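PDB 2OQH: putative isomerase from Streptomyces coelicolor A3, which probably acts in sugar-acid metabolism as an enolase-superfamily enzyme, perhaps dehydrating D-glucarate to 5-dehydro-4-deoxy-D-glucarate. Local coordinates for residues Ser115-Leu120 with Val312-Pro317. Numbering follows the deposited sequence.
Sequences SVTDLL and VVSSTP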
ATOM      1  N   SER A 115      -0.776 -18.395  11.739  1.00 18.05           N
ATOM      2  CA  SER A 115      -0.308 -17.266  10.947  1.00 18.74           C
ATOM      3  C   SER A 115      -1.511 -16.373  10.673  1.00 18.84           C
ATOM      4  O   SER A 115      -2.637 -16.866  10.596  1.00 19.00           O
ATOM      5  CB  SER A 115       0.258 -17.752   9.620  1.00 17.95           C
ATOM      6  OG  SER A 115      -0.735 -18.440   8.876  1.00 19.28           O
ATOM      7  N   VAL A 116      -1.289 -15.072  10.532  1.00 18.79           N
ATOM      8  CA  VAL A 116      -2.400 -14.181  10.242  1.00 19.07           C
ATOM      9  C   VAL A 116      -3.040 -14.634   8.931  1.00 18.84           C
ATOM     10  O   VAL A 116      -4.247 -14.509   8.745  1.00 19.51           O
ATOM     11  CB  VAL A 116      -1.946 -12.719  10.116  1.00 17.49           C
ATOM     12  CG1 VAL A 116      -3.083 -11.873   9.554  1.00 17.62           C
ATOM     13  CG2 VAL A 116      -1.534 -12.190  11.483  1.00 15.65           C
ATOM     14  N   THR A 117      -2.223 -15.177   8.035  1.00 18.89           N
ATOM     15  CA  THR A 117      -2.713 -15.663   6.750  1.00 18.49           C
ATOM     16  C   THR A 117      -3.776 -16.739   6.941  1.00 19.97           C
ATOM     17  O   THR A 117      -4.825 -16.714   6.290  1.00 20.41           O
ATOM     18  CB  THR A 117      -1.575 -16.254   5.914  1.00 18.25           C
ATOM     19  OG1 THR A 117      -0.586 -15.244   5.678  1.00 17.69           O
ATOM     20  CG2 THR A 117      -2.108 -16.778   4.585  1.00 16.06           C
ATOM     21  N   ASP A 118      -3.503 -17.690   7.833  1.00 18.11           N
ATOM     22  CA  ASP A 118      -4.453 -18.763   8.099  1.00 18.23           C
ATOM     23  C   ASP A 118      -5.702 -18.262   8.818  1.00 16.99           C
ATOM     24  O   ASP A 118      -6.738 -18.919   8.794  1.00 17.71           O
ATOM     25  CB  ASP A 118      -3.804 -19.879   8.929  1.00 21.03           C
ATOM     26  CG  ASP A 118      -3.053 -20.886   8.072  1.00 25.45           C
ATOM     27  OD1 ASP A 118      -3.289 -20.918   6.842  1.00 25.72           O
ATOM     28  OD2 ASP A 118      -2.238 -21.658   8.629  1.00 26.69           O
ATOM     29  N   LEU A 119      -5.611 -17.110   9.468  1.00 15.49           N
ATOM     30  CA  LEU A 119      -6.780 -16.576  10.147  1.00 14.74           C
ATOM     31  C   LEU A 119      -7.621 -15.755   9.160  1.00 15.22           C
ATOM     32  O   LEU A 119      -8.746 -15.367   9.464  1.00 16.07           O
ATOM     33  CB  LEU A 119      -6.354 -15.726  11.349  1.00 15.42           C
ATOM     34  CG  LEU A 119      -5.680 -16.520  12.486  1.00 15.78           C
ATOM     35  CD1 LEU A 119      -5.240 -15.582  13.601  1.00 16.53           C
ATOM     36  CD2 LEU A 119      -6.640 -17.578  13.021  1.00 17.29           C
ATOM     37  N   LEU A 120      -7.071 -15.516   7.972  1.00 15.10           N
ATOM     38  CA  LEU A 120      -7.762 -14.750   6.934  1.00 14.96           C
ATOM     39  C   LEU A 120      -8.289 -15.620   5.788  1.00 13.77           C
ATOM     40  O   LEU A 120      -8.700 -15.103   4.752  1.00 15.28           O
ATOM     41  CB  LEU A 120      -6.830 -13.675   6.364  1.00 12.71           C
ATOM     42  CG  LEU A 120      -6.304 -12.600   7.323  1.00 13.12           C
ATOM     43  CD1 LEU A 120      -5.282 -11.730   6.603  1.00 12.59           C
ATOM     44  CD2 LEU A 120      -7.453 -11.758   7.846  1.00 12.95           C
ATOM     45  N   VAL A 312      -2.471 -10.484   3.642  1.00 13.57           N
ATOM     46  CA  VAL A 312      -3.709 -10.186   2.948  1.00 13.65           C
ATOM     47  C   VAL A 312      -3.653 -10.693   1.512  1.00 13.74           C
ATOM     48  O   VAL A 312      -4.545 -11.412   1.073  1.00 14.89           O
ATOM     49  CB  VAL A 312      -4.008  -8.682   2.969  1.00 14.12           C
ATOM     50  CG1 VAL A 312      -5.261  -8.386   2.155  1.00 12.26           C
ATOM     51  CG2 VAL A 312      -4.213  -8.228   4.414  1.00 14.19           C
ATOM     52  N   VAL A 313      -2.595 -10.342   0.789  1.00 13.45           N
ATOM     53  CA  VAL A 313      -2.460 -10.780  -0.595  1.00 13.75           C
ATOM     54  C   VAL A 313      -2.489 -12.301  -0.696  1.00 14.32           C
ATOM     55  O   VAL A 313      -3.194 -12.872  -1.532  1.00 14.79           O
ATOM     56  CB  VAL A 313      -1.144 -10.268  -1.225  1.00 11.96           C
ATOM     57  CG1 VAL A 313      -0.975 -10.861  -2.617  1.00 13.64           C
ATOM     58  CG2 VAL A 313      -1.151  -8.748  -1.299  1.00 12.18           C
ATOM     59  N   SER A 314      -1.726 -12.946   0.177  1.00 15.15           N
ATOM     60  CA  SER A 314      -1.617 -14.398   0.211  1.00 16.18           C
ATOM     61  C   SER A 314      -2.962 -15.116   0.350  1.00 16.73           C
ATOM     62  O   SER A 314      -3.173 -16.168  -0.252  1.00 17.66           O
ATOM     63  CB  SER A 314      -0.688 -14.808   1.365  1.00 17.39           C
ATOM     64  OG  SER A 314      -0.552 -16.217   1.453  1.00 19.54           O
ATOM     65  N   SER A 315      -3.870 -14.547   1.134  1.00 15.72           N
ATOM     66  CA  SER A 315      -5.176 -15.168   1.354  1.00 16.47           C
ATOM     67  C   SER A 315      -6.303 -14.603   0.491  1.00 16.59           C
ATOM     68  O   SER A 315      -7.460 -15.007   0.631  1.00 17.10           O
ATOM     69  CB  SER A 315      -5.569 -15.015   2.825  1.00 16.29           C
ATOM     70  OG  SER A 315      -5.688 -13.645   3.177  1.00 16.88           O
ATOM     71  N   THR A 316      -5.973 -13.692  -0.414  1.00 16.88           N
ATOM     72  CA  THR A 316      -7.003 -13.047  -1.226  1.00 16.18           C
ATOM     73  C   THR A 316      -6.888 -13.274  -2.736  1.00 16.05           C
ATOM     74  O   THR A 316      -6.033 -12.690  -3.404  1.00 16.14           O
ATOM     75  CB  THR A 316      -7.010 -11.534  -0.924  1.00 16.62           C
ATOM     76  OG1 THR A 316      -7.071 -11.336   0.498  1.00 14.31           O
ATOM     77  CG2 THR A 316      -8.210 -10.857  -1.574  1.00 18.49           C
ATOM     78  N   PRO A 317      -7.773 -14.118  -3.295  1.00 16.02           N
ATOM     79  CA  PRO A 317      -7.773 -14.426  -4.726  1.00 14.35           C
ATOM     80  C   PRO A 317      -7.665 -13.243  -5.698  1.00 14.10           C
ATOM     81  O   PRO A 317      -6.817 -13.250  -6.582  1.00 14.92           O
ATOM     82  CB  PRO A 317      -9.073 -15.209  -4.901  1.00 14.39           C
ATOM     83  CG  PRO A 317      -9.144 -15.992  -3.635  1.00 13.93           C
ATOM     84  CD  PRO A 317      -8.786 -14.931  -2.593  1.00 14.47           C
TER
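With CG2 anti to its backbone N (chi1 -60° as measured to OG1), Thr117 presents a methyl to Ser314, whose OG is likewise anti to the backbone N (chi1 180°). The two tips meet at 3.5 Å between Thr117 CG2 and Ser314 OG, a van der Waals touch; the hydroxyl finds its polar partner in the carbonyl O of Arg125. Ser315 takes the crowded rotamer, OG between N and carbonyl carbon (chi1 62°), which folds the hydroxyl back toward its own helix, where it bonds Ala311 O, and sets it 3.4 Å from Leu120 CB. Leu120 points toward 312-317, CG anti to its carbonyl carbon, and CD1, anti to CA, lies 4.3 Å from Val312 CG2. No hydrogen bond crosses directly; instead Lys281 NZ joins the two segments, bonding Leu120 O as well as the hydroxyls of Ser315 and Thr316. Thr316 OG1 also donates to Val312 O at 2.6 Å, from above the carbonyl plane. On the other segment, Ser115 OG caps the short helix 116-119 by accepting from Asp118 N. Van der Waals contact between segments whose polar atoms third parties satisfy thus joins the N-terminal capping domain to a barrel helix, the two-domain architecture of the enolase superfamily.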